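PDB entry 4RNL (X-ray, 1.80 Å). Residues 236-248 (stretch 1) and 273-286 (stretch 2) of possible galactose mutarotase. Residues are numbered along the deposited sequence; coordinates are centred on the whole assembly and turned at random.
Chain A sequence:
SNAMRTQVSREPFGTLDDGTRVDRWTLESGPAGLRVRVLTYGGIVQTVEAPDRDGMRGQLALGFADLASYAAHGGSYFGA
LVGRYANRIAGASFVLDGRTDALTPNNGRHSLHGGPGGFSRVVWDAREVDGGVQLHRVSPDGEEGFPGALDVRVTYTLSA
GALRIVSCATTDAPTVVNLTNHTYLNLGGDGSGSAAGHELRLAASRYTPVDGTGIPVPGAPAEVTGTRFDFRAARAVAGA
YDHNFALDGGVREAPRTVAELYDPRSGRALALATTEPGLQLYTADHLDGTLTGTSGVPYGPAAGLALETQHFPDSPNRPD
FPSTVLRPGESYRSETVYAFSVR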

# COMPACT_ATOMS: atom_id res chain seq x y z
N ALA A 236 19.84 -4.47 -7.97
CA ALA A 236 18.67 -4.87 -8.74
C ALA A 236 17.78 -5.80 -7.91
O ALA A 236 18.29 -6.66 -7.19
CB ALA A 236 19.09 -5.56 -10.03
N VAL A 237 16.46 -5.61 -7.99
CA VAL A 237 15.52 -6.47 -7.28
C VAL A 237 15.71 -7.92 -7.74
O VAL A 237 15.89 -8.83 -6.91
CB VAL A 237 14.06 -6.00 -7.46
CG1 VAL A 237 13.10 -7.04 -6.86
CG2 VAL A 237 13.85 -4.64 -6.78
N ALA A 238 15.66 -8.12 -9.05
CA ALA A 238 16.10 -9.35 -9.73
C ALA A 238 15.28 -10.61 -9.49
O ALA A 238 14.98 -11.34 -10.43
CB ALA A 238 17.58 -9.61 -9.45
N GLY A 239 14.92 -10.88 -8.24
CA GLY A 239 14.18 -12.10 -7.92
C GLY A 239 12.74 -11.84 -7.54
O GLY A 239 12.27 -10.70 -7.56
N ALA A 240 12.03 -12.92 -7.20
CA ALA A 240 10.66 -12.82 -6.71
C ALA A 240 10.68 -12.63 -5.20
O ALA A 240 11.46 -13.30 -4.50
CB ALA A 240 9.90 -14.09 -7.07
N TYR A 241 9.84 -11.73 -4.71
CA TYR A 241 9.70 -11.50 -3.27
C TYR A 241 8.23 -11.37 -2.91
O TYR A 241 7.41 -10.90 -3.70
CB TYR A 241 10.45 -10.22 -2.84
CG TYR A 241 11.95 -10.34 -3.01
CD1 TYR A 241 12.74 -10.87 -2.00
CD2 TYR A 241 12.57 -9.93 -4.18
CE1 TYR A 241 14.11 -11.00 -2.15
CE2 TYR A 241 13.95 -10.05 -4.35
CZ TYR A 241 14.71 -10.58 -3.32
OH TYR A 241 16.08 -10.71 -3.47
N ASP A 242 7.90 -11.79 -1.70
CA ASP A 242 6.62 -11.51 -1.08
C ASP A 242 6.89 -11.61 0.41
O ASP A 242 6.44 -12.54 1.08
CB ASP A 242 5.56 -12.52 -1.52
CG ASP A 242 4.17 -12.16 -1.02
OD1 ASP A 242 4.00 -11.06 -0.45
OD2 ASP A 242 3.25 -12.99 -1.21
N HIS A 243 7.68 -10.66 0.91
CA HIS A 243 8.29 -10.76 2.23
C HIS A 243 8.27 -9.43 2.96
O HIS A 243 8.41 -8.37 2.34
CB HIS A 243 9.74 -11.22 2.10
CG HIS A 243 9.87 -12.62 1.58
ND1 HIS A 243 9.78 -12.92 0.24
CD2 HIS A 243 10.06 -13.79 2.23
CE1 HIS A 243 9.93 -14.23 0.08
NE2 HIS A 243 10.10 -14.78 1.27
N ASN A 244 8.09 -9.50 4.27
CA ASN A 244 8.16 -8.34 5.14
C ASN A 244 9.59 -8.12 5.62
O ASN A 244 10.26 -9.07 6.06
CB ASN A 244 7.24 -8.54 6.36
CG ASN A 244 7.40 -7.44 7.40
OD1 ASN A 244 6.86 -6.34 7.24
ND2 ASN A 244 8.12 -7.74 8.48
N PHE A 245 10.05 -6.88 5.53
CA PHE A 245 11.33 -6.48 6.10
C PHE A 245 11.12 -5.73 7.42
O PHE A 245 10.22 -4.90 7.53
CB PHE A 245 12.10 -5.62 5.09
CG PHE A 245 12.56 -6.38 3.88
CD1 PHE A 245 11.67 -6.65 2.84
CD2 PHE A 245 13.84 -6.90 3.81
CE1 PHE A 245 12.07 -7.38 1.74
CE2 PHE A 245 14.25 -7.64 2.71
CZ PHE A 245 13.37 -7.89 1.68
N ALA A 246 11.94 -6.04 8.42
CA ALA A 246 11.91 -5.31 9.69
C ALA A 246 12.80 -4.08 9.54
O ALA A 246 14.03 -4.17 9.57
CB ALA A 246 12.41 -6.22 10.83
N LEU A 247 12.17 -2.92 9.38
CA LEU A 247 12.92 -1.69 9.14
C LEU A 247 13.73 -1.31 10.36
O LEU A 247 13.25 -1.39 11.49
CB LEU A 247 11.94 -0.57 8.79
CG LEU A 247 11.08 -0.91 7.57
CD1 LEU A 247 10.06 0.20 7.29
CD2 LEU A 247 11.98 -1.12 6.36
N ASP A 248 14.97 -0.89 10.14
CA ASP A 248 15.82 -0.45 11.25
C ASP A 248 15.16 0.72 11.99
O ASP A 248 14.67 1.67 11.37
CB ASP A 248 17.21 -0.05 10.75
CG ASP A 248 17.94 -1.21 10.08
OD1 ASP A 248 17.62 -2.38 10.38
OD2 ASP A 248 18.85 -0.95 9.26
N ALA A 273 9.42 7.21 2.60
CA ALA A 273 9.60 7.48 4.03
C ALA A 273 8.36 7.05 4.79
O ALA A 273 7.25 7.18 4.28
CB ALA A 273 9.90 8.95 4.27
N THR A 274 8.55 6.53 6.01
CA THR A 274 7.41 6.04 6.76
C THR A 274 7.64 6.03 8.26
O THR A 274 8.78 6.05 8.73
CB THR A 274 7.01 4.61 6.31
OG1 THR A 274 5.73 4.25 6.87
CG2 THR A 274 8.05 3.58 6.74
N THR A 275 6.53 6.01 9.00
CA THR A 275 6.55 5.83 10.45
C THR A 275 6.52 4.34 10.80
O THR A 275 6.79 3.95 11.94
CB THR A 275 5.31 6.48 11.06
OG1 THR A 275 4.15 6.00 10.37
CG2 THR A 275 5.37 8.00 10.94
N GLU A 276 6.17 3.51 9.83
CA GLU A 276 5.94 2.08 10.07
C GLU A 276 7.22 1.29 10.37
O GLU A 276 8.31 1.68 9.94
CB GLU A 276 5.25 1.46 8.84
CG GLU A 276 3.82 1.94 8.63
CD GLU A 276 2.86 1.36 9.65
OE1 GLU A 276 3.08 0.22 10.12
OE2 GLU A 276 1.86 2.03 10.00
N PRO A 277 7.08 0.16 11.08
CA PRO A 277 8.23 -0.68 11.40
C PRO A 277 8.54 -1.73 10.33
O PRO A 277 9.59 -2.39 10.37
CB PRO A 277 7.77 -1.40 12.67
CG PRO A 277 6.27 -1.57 12.45
CD PRO A 277 5.85 -0.30 11.77
N GLY A 278 7.62 -1.92 9.40
CA GLY A 278 7.79 -2.98 8.42
C GLY A 278 7.51 -2.54 7.00
O GLY A 278 6.87 -1.51 6.75
N LEU A 279 7.99 -3.33 6.06
CA LEU A 279 7.74 -3.07 4.65
C LEU A 279 7.57 -4.40 3.95
O LEU A 279 8.45 -5.25 4.01
CB LEU A 279 8.90 -2.27 4.05
CG LEU A 279 8.85 -1.88 2.57
CD1 LEU A 279 9.62 -0.59 2.34
CD2 LEU A 279 9.47 -2.96 1.71
N GLN A 280 6.44 -4.58 3.27
CA GLN A 280 6.24 -5.76 2.45
C GLN A 280 6.75 -5.45 1.05
O GLN A 280 6.33 -4.48 0.44
CB GLN A 280 4.76 -6.12 2.37
CG GLN A 280 4.47 -7.50 1.78
CD GLN A 280 4.69 -8.61 2.77
OE1 GLN A 280 4.85 -8.37 3.97
NE2 GLN A 280 4.72 -9.85 2.28
N LEU A 281 7.67 -6.27 0.55
CA LEU A 281 8.14 -6.13 -0.83
C LEU A 281 7.44 -7.22 -1.62
O LEU A 281 7.57 -8.39 -1.29
CB LEU A 281 9.66 -6.33 -0.88
CG LEU A 281 10.28 -6.42 -2.28
CD1 LEU A 281 9.96 -5.19 -3.08
CD2 LEU A 281 11.79 -6.61 -2.17
N TYR A 282 6.66 -6.85 -2.62
CA TYR A 282 5.96 -7.85 -3.42
C TYR A 282 6.19 -7.58 -4.89
O TYR A 282 5.93 -6.49 -5.38
CB TYR A 282 4.46 -7.88 -3.10
CG TYR A 282 3.71 -8.88 -3.95
CD1 TYR A 282 4.14 -10.20 -4.04
CD2 TYR A 282 2.59 -8.50 -4.69
CE1 TYR A 282 3.47 -11.13 -4.85
CE2 TYR A 282 1.91 -9.41 -5.49
CZ TYR A 282 2.35 -10.72 -5.56
OH TYR A 282 1.68 -11.61 -6.35
N THR A 283 6.69 -8.58 -5.60
CA THR A 283 7.08 -8.39 -6.99
C THR A 283 6.04 -8.83 -8.01
O THR A 283 6.38 -9.09 -9.16
CB THR A 283 8.43 -9.09 -7.30
OG1 THR A 283 8.37 -10.46 -6.85
CG2 THR A 283 9.56 -8.39 -6.56
N ALA A 284 4.77 -8.92 -7.61
CA ALA A 284 3.66 -9.11 -8.55
C ALA A 284 3.77 -10.36 -9.40
O ALA A 284 3.51 -10.34 -10.61
CB ALA A 284 3.50 -7.87 -9.46
N ASP A 285 4.16 -11.47 -8.78
CA ASP A 285 4.37 -12.67 -9.57
C ASP A 285 3.09 -13.36 -10.01
O ASP A 285 3.12 -14.23 -10.88
CB ASP A 285 5.32 -13.62 -8.83
CG ASP A 285 6.61 -12.93 -8.47
OD1 ASP A 285 7.54 -12.93 -9.32
OD2 ASP A 285 6.68 -12.35 -7.36
N HIS A 286 1.95 -12.96 -9.45
CA HIS A 286 0.68 -13.56 -9.84
C HIS A 286 0.21 -13.07 -11.21
O HIS A 286 -0.63 -13.70 -11.85
CB HIS A 286 -0.39 -13.26 -8.79
CG HIS A 286 -0.87 -11.85 -8.82
ND1 HIS A 286 -0.19 -10.82 -8.20
CD2 HIS A 286 -1.97 -11.29 -9.38
CE1 HIS A 286 -0.85 -9.69 -8.39
NE2 HIS A 286 -1.93 -9.95 -9.10
O HOH W 1 6.31 -13.75 -4.99
O HOH W 2 5.28 -12.48 3.64
O HOH W 3 11.22 -3.00 12.61

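Antiparallel strands pair Asp 242 to Ala 246 with Tyr 282 to Gly 278, and the loops at their ends extend the contact, which buries 811 Å² in all. Along stretch 2, Thr 274 comes first: its CG2 lies 4.0 Å from CD1 of Leu 247, whose CD1 also packs 3.5 Å from Glu 276 O. The CA-to-CB bond of Pro 277 points away, and its carbonyl makes the contact; Pro 277 O accepts a hydrogen bond from Leu 247 N (2.8 Å), and water 3 donates to both Pro 277 O and Leu 247 O. Gly 278 CA makes a CA-H...O contact with Phe 245 O (3.2 Å); an ideal CB would lie 2.7 Å from Asn 244 OD1, a clash. Leu 279 and Phe 245 form a hydrogen-bonded pair, Phe 245 N to Leu 279 O at 2.7 Å and Leu 279 N to Phe 245 O at 3.1 Å. Leu 279 CB meets Leu 247 CD2 at 4.0 Å. Gln 280 lies on the other face of the sheet, where chi2 near 79° (p) bends its side chain so that the end comes nearer stretch 1 and Gln 280 NE2 donates to Asp 242 OD1 (3.1 Å); water 2 links the same NE2 to Asp 242 O. Leu 281 repeats the backbone pairing with His 243 (Leu 281 N to His 243 O, 2.9 Å; His 243 N to Leu 281 O, 3.2 Å). Leu 281 CB lies at the edge of the Phe 245 ring, 3.7 Å from Phe 245 CE1, and Leu 281 CD2 makes an off-centre CH-pi contact with the Tyr 241 ring, 4.3 Å from the centroid. Beyond the strand, Thr 283 continues the ladder with its side chain: Thr 283 OG1 accepts from Tyr 241 N (2.9 Å) and donates to Asp 285 OD2 (2.6 Å), while Thr 283 N donates to Tyr 241 O (3.1 Å).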